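Local coordinates for cyclic nucleotide-binding protein (Ruegeria pomeroyi, PDB 3FX3) that probably acts as a DNA-binding transcription factor of the Crp type, pairing a cyclic nucleotide-binding domain with a helix-turn-helix domain, at residues R201-V207 against L221-Y225; G61-L65 against V76-F80. All coordinates share one frame; numbering follows the deposited sequence.

How the contacts relate
Contact 1 lies in the Crp-like helix-turn-helix domain and joins the end of helix 192-203, with the turn after it, to helix 219-227. Contact 2 lies in the cyclic nucleotide-binding domain and pairs the two strands of a hairpin, 62-68 and 74-81. They share no element, their centres are about 26 Å apart and their nearest atoms about 13 Å. Both are partly buried, but contact 2 is nearer the centre of the chain, about 8 Å away against 22 Å. In contact 1 apolar side chains meet without one hydrogen bond between the segments; in contact 2 five backbone bonds set the register and side chains pack on both sheet faces.

Contact 1: R201-V207 against L221-Y225; sequences RLKAAGV and LLRDY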
ATOM      1  N   ARG B 201      -2.927 -28.788  -2.045  1.00 39.28           N
ATOM      2  CA  ARG B 201      -1.560 -28.779  -1.557  1.00 39.68           C
ATOM      3  C   ARG B 201      -1.459 -28.534  -0.046  1.00 39.15           C
ATOM      4  O   ARG B 201      -0.657 -29.173   0.626  1.00 38.93           O
ATOM      5  CB  ARG B 201      -0.754 -27.713  -2.286  1.00 40.07           C
ATOM      6  CG  ARG B 201      -0.396 -28.107  -3.699  1.00 42.71           C
ATOM      7  CD  ARG B 201       0.254 -26.941  -4.442  1.00 46.48           C
ATOM      8  NE  ARG B 201       1.412 -27.364  -5.227  1.00 49.49           N
ATOM      9  CZ  ARG B 201       1.355 -28.154  -6.301  1.00 51.84           C
ATOM     10  NH1 ARG B 201       2.473 -28.477  -6.934  1.00 50.79           N
ATOM     11  NH2 ARG B 201       0.186 -28.629  -6.746  1.00 53.88           N
ATOM     12  N   LEU B 202      -2.276 -27.624   0.482  1.00 38.67           N
ATOM     13  CA  LEU B 202      -2.145 -27.195   1.881  1.00 38.03           C
ATOM     14  C   LEU B 202      -2.644 -28.244   2.870  1.00 37.84           C
ATOM     15  O   LEU B 202      -2.401 -28.124   4.077  1.00 37.33           O
ATOM     16  CB  LEU B 202      -2.830 -25.837   2.128  1.00 37.60           C
ATOM     17  CG  LEU B 202      -2.207 -24.608   1.442  1.00 37.00           C
ATOM     18  CD1 LEU B 202      -3.010 -23.342   1.731  1.00 33.80           C
ATOM     19  CD2 LEU B 202      -0.747 -24.409   1.836  1.00 35.56           C
ATOM     20  N   LYS B 203      -3.325 -29.268   2.364  1.00 37.99           N
ATOM     21  CA  LYS B 203      -3.613 -30.462   3.160  1.00 38.81           C
ATOM     22  C   LYS B 203      -2.308 -30.941   3.809  1.00 38.69           C
ATOM     23  O   LYS B 203      -2.259 -31.181   5.014  1.00 39.04           O
ATOM     24  CB  LYS B 203      -4.231 -31.583   2.308  1.00 38.65           C
ATOM     25  CG  LYS B 203      -5.631 -31.261   1.735  1.00 40.17           C
ATOM     26  CD  LYS B 203      -6.260 -32.472   0.969  1.00 42.30           C
ATOM     27  CE  LYS B 203      -7.534 -32.068   0.183  1.00 44.27           C
ATOM     28  NZ  LYS B 203      -8.221 -33.207  -0.544  1.00 45.68           N
ATOM     29  N   ALA B 204      -1.247 -31.030   3.012  1.00 38.23           N
ATOM     30  CA  ALA B 204       0.064 -31.454   3.520  1.00 37.88           C
ATOM     31  C   ALA B 204       0.638 -30.519   4.615  1.00 37.71           C
ATOM     32  O   ALA B 204       1.482 -30.953   5.387  1.00 37.54           O
ATOM     33  CB  ALA B 204       1.053 -31.604   2.365  1.00 37.38           C
ATOM     34  N   ALA B 205       0.182 -29.257   4.679  1.00 37.11           N
ATOM     35  CA  ALA B 205       0.613 -28.282   5.711  1.00 36.63           C
ATOM     36  C   ALA B 205      -0.363 -28.147   6.898  1.00 36.65           C
ATOM     37  O   ALA B 205      -0.249 -27.217   7.701  1.00 36.24           O
ATOM     38  CB  ALA B 205       0.854 -26.904   5.071  1.00 36.18           C
ATOM     39  N   GLY B 206      -1.325 -29.064   6.989  1.00 37.08           N
ATOM     40  CA  GLY B 206      -2.268 -29.126   8.115  1.00 37.24           C
ATOM     41  C   GLY B 206      -3.599 -28.398   7.953  1.00 37.32           C
ATOM     42  O   GLY B 206      -4.313 -28.193   8.945  1.00 36.80           O
ATOM     43  N   VAL B 207      -3.938 -28.013   6.716  1.00 37.65           N
ATOM     44  CA  VAL B 207      -5.162 -27.241   6.433  1.00 37.40           C
ATOM     45  C   VAL B 207      -6.273 -28.090   5.786  1.00 37.75           C
ATOM     46  O   VAL B 207      -6.063 -28.745   4.764  1.00 37.26           O
ATOM     47  CB  VAL B 207      -4.883 -26.037   5.519  1.00 37.64           C
ATOM     48  CG1 VAL B 207      -6.163 -25.140   5.392  1.00 35.98           C
ATOM     49  CG2 VAL B 207      -3.717 -25.213   6.041  1.00 37.05           C
ATOM     50  N   LEU B 221       3.502 -24.803  11.635  1.00 43.77           N
ATOM     51  CA  LEU B 221       3.630 -25.635  10.441  1.00 43.85           C
ATOM     52  C   LEU B 221       3.186 -24.893   9.164  1.00 43.80           C
ATOM     53  O   LEU B 221       3.835 -24.994   8.121  1.00 43.75           O
ATOM     54  CB  LEU B 221       2.818 -26.908  10.618  1.00 43.74           C
ATOM     55  CG  LEU B 221       2.983 -28.010   9.570  1.00 44.72           C
ATOM     56  CD1 LEU B 221       4.280 -28.798   9.788  1.00 45.04           C
ATOM     57  CD2 LEU B 221       1.782 -28.947   9.622  1.00 44.51           C
ATOM     58  N   LEU B 222       2.097 -24.130   9.249  1.00 43.82           N
ATOM     59  CA  LEU B 222       1.595 -23.427   8.065  1.00 43.65           C
ATOM     60  C   LEU B 222       2.540 -22.299   7.679  1.00 43.79           C
ATOM     61  O   LEU B 222       2.882 -22.143   6.502  1.00 43.38           O
ATOM     62  CB  LEU B 222       0.162 -22.912   8.272  1.00 43.33           C
ATOM     63  CG  LEU B 222      -0.518 -22.274   7.045  1.00 42.69           C
ATOM     64  CD1 LEU B 222      -0.437 -23.171   5.814  1.00 40.85           C
ATOM     65  CD2 LEU B 222      -1.977 -21.936   7.351  1.00 42.05           C
ATOM     66  N   ARG B 223       2.976 -21.525   8.672  1.00 44.56           N
ATOM     67  CA  ARG B 223       4.001 -20.488   8.452  1.00 45.50           C
ATOM     68  C   ARG B 223       5.296 -21.040   7.848  1.00 45.04           C
ATOM     69  O   ARG B 223       5.954 -20.367   7.062  1.00 44.25           O
ATOM     70  CB  ARG B 223       4.328 -19.746   9.748  1.00 46.08           C
ATOM     71  CG  ARG B 223       5.200 -18.509   9.524  1.00 49.14           C
ATOM     72  CD  ARG B 223       5.215 -17.567  10.728  1.00 53.49           C
ATOM     73  NE  ARG B 223       3.871 -17.294  11.251  1.00 58.16           N
ATOM     74  CZ  ARG B 223       2.974 -16.449  10.716  1.00 61.96           C
ATOM     75  NH1 ARG B 223       3.246 -15.749   9.604  1.00 62.56           N
ATOM     76  NH2 ARG B 223       1.777 -16.297  11.310  1.00 62.61           N
ATOM     77  N   ASP B 224       5.662 -22.262   8.215  1.00 45.56           N
ATOM     78  CA  ASP B 224       6.838 -22.874   7.624  1.00 46.06           C
ATOM     79  C   ASP B 224       6.622 -23.081   6.138  1.00 46.00           C
ATOM     80  O   ASP B 224       7.487 -22.733   5.329  1.00 45.67           O
ATOM     81  CB  ASP B 224       7.188 -24.209   8.279  1.00 46.53           C
ATOM     82  CG  ASP B 224       8.602 -24.631   7.970  1.00 47.62           C
ATOM     83  OD1 ASP B 224       9.527 -23.864   8.329  1.00 50.05           O
ATOM     84  OD2 ASP B 224       8.788 -25.693   7.348  1.00 49.26           O
ATOM     85  N   TYR B 225       5.464 -23.641   5.790  1.00 46.02           N
ATOM     86  CA  TYR B 225       5.084 -23.804   4.395  1.00 46.09           C
ATOM     87  C   TYR B 225       5.196 -22.474   3.660  1.00 46.33           C
ATOM     88  O   TYR B 225       5.814 -22.393   2.604  1.00 45.73           O
ATOM     89  CB  TYR B 225       3.649 -24.346   4.262  1.00 46.42           C
ATOM     90  CG  TYR B 225       3.327 -24.767   2.847  1.00 45.37           C
ATOM     91  CD1 TYR B 225       2.886 -23.852   1.902  1.00 43.60           C
ATOM     92  CD2 TYR B 225       3.524 -26.066   2.444  1.00 45.49           C
ATOM     93  CE1 TYR B 225       2.622 -24.234   0.592  1.00 43.67           C
ATOM     94  CE2 TYR B 225       3.254 -26.466   1.143  1.00 45.96           C
ATOM     95  CZ  TYR B 225       2.806 -25.549   0.220  1.00 45.22           C
ATOM     96  OH  TYR B 225       2.554 -25.978  -1.061  1.00 45.14           O
TER
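Leu-202 sends its CD2 methyl over one face of the Tyr-225 ring, the two side chains crossing at about a right angle. The methyl stands 3.5 Å above the ring plane, displaced toward the rim, and is nearest CE1, 3.6 Å from Leu-202 CD2. This is a CH-pi contact, with the methyl 25° off the ring normal. The ring extends toward the other segment with Tyr-225 CG anti to the backbone N (chi1 -169°), which carries the hydroxyl toward the C-terminal part of helix 192-203; there Tyr-225 OH lies 3.9 Å from Arg-201 CB.

Ala-205 meets the same ring obliquely, its CB 3.8 Å from Tyr-225 CD2, and also touches Leu-222 CD1. That leucine methyl is shared with Val-207, whose CG2 is 3.9 Å from Leu-222 CD1 and equally close to CD2, lodging against the fork of the leucine. Both segments belong to the Crp-like helix-turn-helix domain, and helix 192-203 closes here with a Schellman motif: Val-207 N bonds to Leu-202 O and Gly-206 N to Lys-203 O. Leu-202 O also accepts from Ala-205 N, which comes from the opposite face of its carbonyl plane to Val-207 N. Gly-206, the C-prime residue, has positive phi (93°), and a CB there would press against the preceding carbonyl O and crowd Leu-221 CD2. The turn also brings Ala-205 O to 3.3 Å from Leu-221 CD2, a close approach of a carbonyl to a methyl.

Were Tyr-225 replaced by an alanine, the Leu-202 methyl would probably lose the aromatic face it lies over, and a gap would probably open beside Ala-205. Trp-234 meets the tyrosine ring edge-to-face and also touches Ala-205 and Leu-221, while Leu-202 and Leu-222 rest on Val-158 and Ala-159 of helix 154-165.

Contact 2: G61-L65 against V76-F80; sequences GWVKL and VVSVF
An antiparallel beta hairpin of the cyclic nucleotide-binding domain, with a classic bulge in its second strand, brings 61-65 against 76-80. Val-63 and Phe-80 form a hydrogen-bonded pair, Val-63 N to Phe-80 O and Phe-80 N to Val-63 O both measuring 2.8 Å. Lys-64 faces Val-79 as a non-hydrogen-bonded pair, and Leu-65 N then bonds to Ser-78 O in a nearly straight link (175° at the hydrogen). At the bulge Val-77 and Ser-78 both face Leu-65: Leu-65 O takes Val-77 N at 2.7 Å and Ser-78 N at 3.3 Å, both from the same face of its carbonyl plane.

On the sheet face bearing Val-63, Leu-65, Ser-78 and Phe-80, the Leu-65 CD2 methyl comes in at the edge of the phenyl ring, near its plane, 3.6 Å from Phe-80 CE2. Across the other face, Val-79 divides its methyls: CG1 lies 3.8 Å from Lys-64 CB, and CG2 approaches the indole obliquely, 4.0 Å from Trp-62 CZ3. With CG anti to the carbonyl carbon (chi1 -74°), the indole of Trp-62 swings toward the second strand, and its CE3 lies near Phe-80 O.

Strand 74-81 is one of the two edge strands of its sheet within the chain, whereas 62-68 also pairs with strand 100-103. Phe-86 of strand 84-86 packs on Val-63, Leu-65 and Phe-80. On the side of Trp-62 and Val-79 the hairpin meets the Crp-like helix-turn-helix domain: Trp-62 NE1 bonds to Thr-176 O, and helix 182-187 lays Leu-183 on Val-79 and Ile-184 on Trp-62.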
ATOM      1  N   GLY B  61     -17.483 -12.156  10.444  1.00 27.64           N
ATOM      2  CA  GLY B  61     -18.198 -12.534   9.216  1.00 27.02           C
ATOM      3  C   GLY B  61     -17.590 -11.923   7.970  1.00 26.69           C
ATOM      4  O   GLY B  61     -16.501 -11.386   8.009  1.00 26.91           O
ATOM      5  N   TRP B  62     -18.298 -12.029   6.854  1.00 27.38           N
ATOM      6  CA  TRP B  62     -17.813 -11.583   5.541  1.00 27.12           C
ATOM      7  C   TRP B  62     -18.851 -10.678   4.885  1.00 26.98           C
ATOM      8  O   TRP B  62     -20.033 -11.020   4.824  1.00 27.51           O
ATOM      9  CB  TRP B  62     -17.559 -12.785   4.644  1.00 27.64           C
ATOM     10  CG  TRP B  62     -16.337 -13.549   5.011  1.00 28.55           C
ATOM     11  CD1 TRP B  62     -16.232 -14.538   5.939  1.00 29.73           C
ATOM     12  CD2 TRP B  62     -15.025 -13.366   4.461  1.00 29.77           C
ATOM     13  NE1 TRP B  62     -14.924 -14.992   6.000  1.00 30.46           N
ATOM     14  CE2 TRP B  62     -14.169 -14.275   5.104  1.00 30.93           C
ATOM     15  CE3 TRP B  62     -14.496 -12.514   3.489  1.00 31.31           C
ATOM     16  CZ2 TRP B  62     -12.811 -14.359   4.809  1.00 32.27           C
ATOM     17  CZ3 TRP B  62     -13.142 -12.606   3.187  1.00 33.53           C
ATOM     18  CH2 TRP B  62     -12.324 -13.537   3.834  1.00 31.24           C
ATOM     19  N   VAL B  63     -18.403  -9.536   4.385  1.00 26.27           N
ATOM     20  CA  VAL B  63     -19.260  -8.572   3.692  1.00 26.37           C
ATOM     21  C   VAL B  63     -18.764  -8.450   2.269  1.00 27.02           C
ATOM     22  O   VAL B  63     -17.555  -8.373   2.039  1.00 26.94           O
ATOM     23  CB  VAL B  63     -19.185  -7.206   4.395  1.00 25.61           C
ATOM     24  CG1 VAL B  63     -19.928  -6.117   3.623  1.00 24.68           C
ATOM     25  CG2 VAL B  63     -19.746  -7.354   5.801  1.00 24.61           C
ATOM     26  N   LYS B  64     -19.666  -8.457   1.297  1.00 27.06           N
ATOM     27  CA  LYS B  64     -19.248  -8.225  -0.089  1.00 27.68           C
ATOM     28  C   LYS B  64     -19.701  -6.850  -0.558  1.00 28.15           C
ATOM     29  O   LYS B  64     -20.771  -6.382  -0.173  1.00 28.59           O
ATOM     30  CB  LYS B  64     -19.773  -9.309  -1.022  1.00 27.67           C
ATOM     31  CG  LYS B  64     -21.241  -9.185  -1.446  1.00 30.22           C
ATOM     32  CD  LYS B  64     -21.665 -10.259  -2.481  1.00 30.87           C
ATOM     33  CE  LYS B  64     -23.186 -10.446  -2.466  1.00 31.96           C
ATOM     34  NZ  LYS B  64     -23.708 -11.481  -3.409  1.00 32.31           N
ATOM     35  N   LEU B  65     -18.891  -6.210  -1.386  1.00 27.81           N
ATOM     36  CA  LEU B  65     -19.267  -4.979  -2.049  1.00 28.43           C
ATOM     37  C   LEU B  65     -19.428  -5.316  -3.530  1.00 28.70           C
ATOM     38  O   LEU B  65     -18.585  -6.004  -4.086  1.00 28.94           O
ATOM     39  CB  LEU B  65     -18.177  -3.918  -1.885  1.00 27.77           C
ATOM     40  CG  LEU B  65     -18.173  -3.061  -0.605  1.00 31.36           C
ATOM     41  CD1 LEU B  65     -18.578  -3.826   0.604  1.00 32.79           C
ATOM     42  CD2 LEU B  65     -16.807  -2.358  -0.377  1.00 30.81           C
ATOM     43  N   VAL B  76     -19.088  -8.341  -8.254  1.00 34.67           N
ATOM     44  CA  VAL B  76     -18.417  -8.222  -6.949  1.00 34.02           C
ATOM     45  C   VAL B  76     -17.135  -7.422  -7.091  1.00 34.48           C
ATOM     46  O   VAL B  76     -16.319  -7.719  -7.926  1.00 35.75           O
ATOM     47  CB  VAL B  76     -18.118  -9.587  -6.299  1.00 33.39           C
ATOM     48  CG1 VAL B  76     -17.324  -9.431  -4.989  1.00 30.55           C
ATOM     49  CG2 VAL B  76     -19.435 -10.345  -6.028  1.00 33.18           C
ATOM     50  N   VAL B  77     -16.980  -6.397  -6.275  1.00 34.88           N
ATOM     51  CA  VAL B  77     -15.817  -5.514  -6.299  1.00 35.43           C
ATOM     52  C   VAL B  77     -14.818  -5.877  -5.185  1.00 35.06           C
ATOM     53  O   VAL B  77     -13.608  -5.704  -5.349  1.00 36.65           O
ATOM     54  CB  VAL B  77     -16.272  -4.049  -6.069  1.00 35.96           C
ATOM     55  CG1 VAL B  77     -15.063  -3.109  -5.775  1.00 36.81           C
ATOM     56  CG2 VAL B  77     -17.061  -3.580  -7.222  1.00 35.15           C
ATOM     57  N   SER B  78     -15.316  -6.308  -4.030  1.00 34.17           N
ATOM     58  CA  SER B  78     -14.448  -6.671  -2.902  1.00 32.18           C
ATOM     59  C   SER B  78     -15.206  -7.474  -1.891  1.00 30.23           C
ATOM     60  O   SER B  78     -16.434  -7.395  -1.829  1.00 29.25           O
ATOM     61  CB  SER B  78     -13.936  -5.456  -2.161  1.00 33.39           C
ATOM     62  OG  SER B  78     -14.104  -4.299  -2.894  1.00 36.70           O
ATOM     63  N   VAL B  79     -14.458  -8.209  -1.078  1.00 28.72           N
ATOM     64  CA  VAL B  79     -14.967  -8.812   0.134  1.00 28.50           C
ATOM     65  C   VAL B  79     -14.111  -8.430   1.317  1.00 27.91           C
ATOM     66  O   VAL B  79     -12.884  -8.375   1.208  1.00 29.04           O
ATOM     67  CB  VAL B  79     -15.091 -10.338   0.046  1.00 28.43           C
ATOM     68  CG1 VAL B  79     -16.192 -10.677  -0.881  1.00 29.50           C
ATOM     69  CG2 VAL B  79     -13.783 -10.991  -0.413  1.00 29.19           C
ATOM     70  N   PHE B  80     -14.752  -8.156   2.444  1.00 27.39           N
ATOM     71  CA  PHE B  80     -14.051  -7.779   3.688  1.00 27.19           C
ATOM     72  C   PHE B  80     -14.486  -8.661   4.819  1.00 27.12           C
ATOM     73  O   PHE B  80     -15.625  -9.141   4.831  1.00 26.42           O
ATOM     74  CB  PHE B  80     -14.344  -6.312   4.049  1.00 26.49           C
ATOM     75  CG  PHE B  80     -13.745  -5.332   3.086  1.00 27.94           C
ATOM     76  CD1 PHE B  80     -12.400  -5.037   3.135  1.00 30.55           C
ATOM     77  CD2 PHE B  80     -14.517  -4.741   2.089  1.00 28.53           C
ATOM     78  CE1 PHE B  80     -11.830  -4.141   2.215  1.00 32.34           C
ATOM     79  CE2 PHE B  80     -13.962  -3.856   1.186  1.00 29.40           C
ATOM     80  CZ  PHE B  80     -12.632  -3.547   1.240  1.00 28.64           C
TER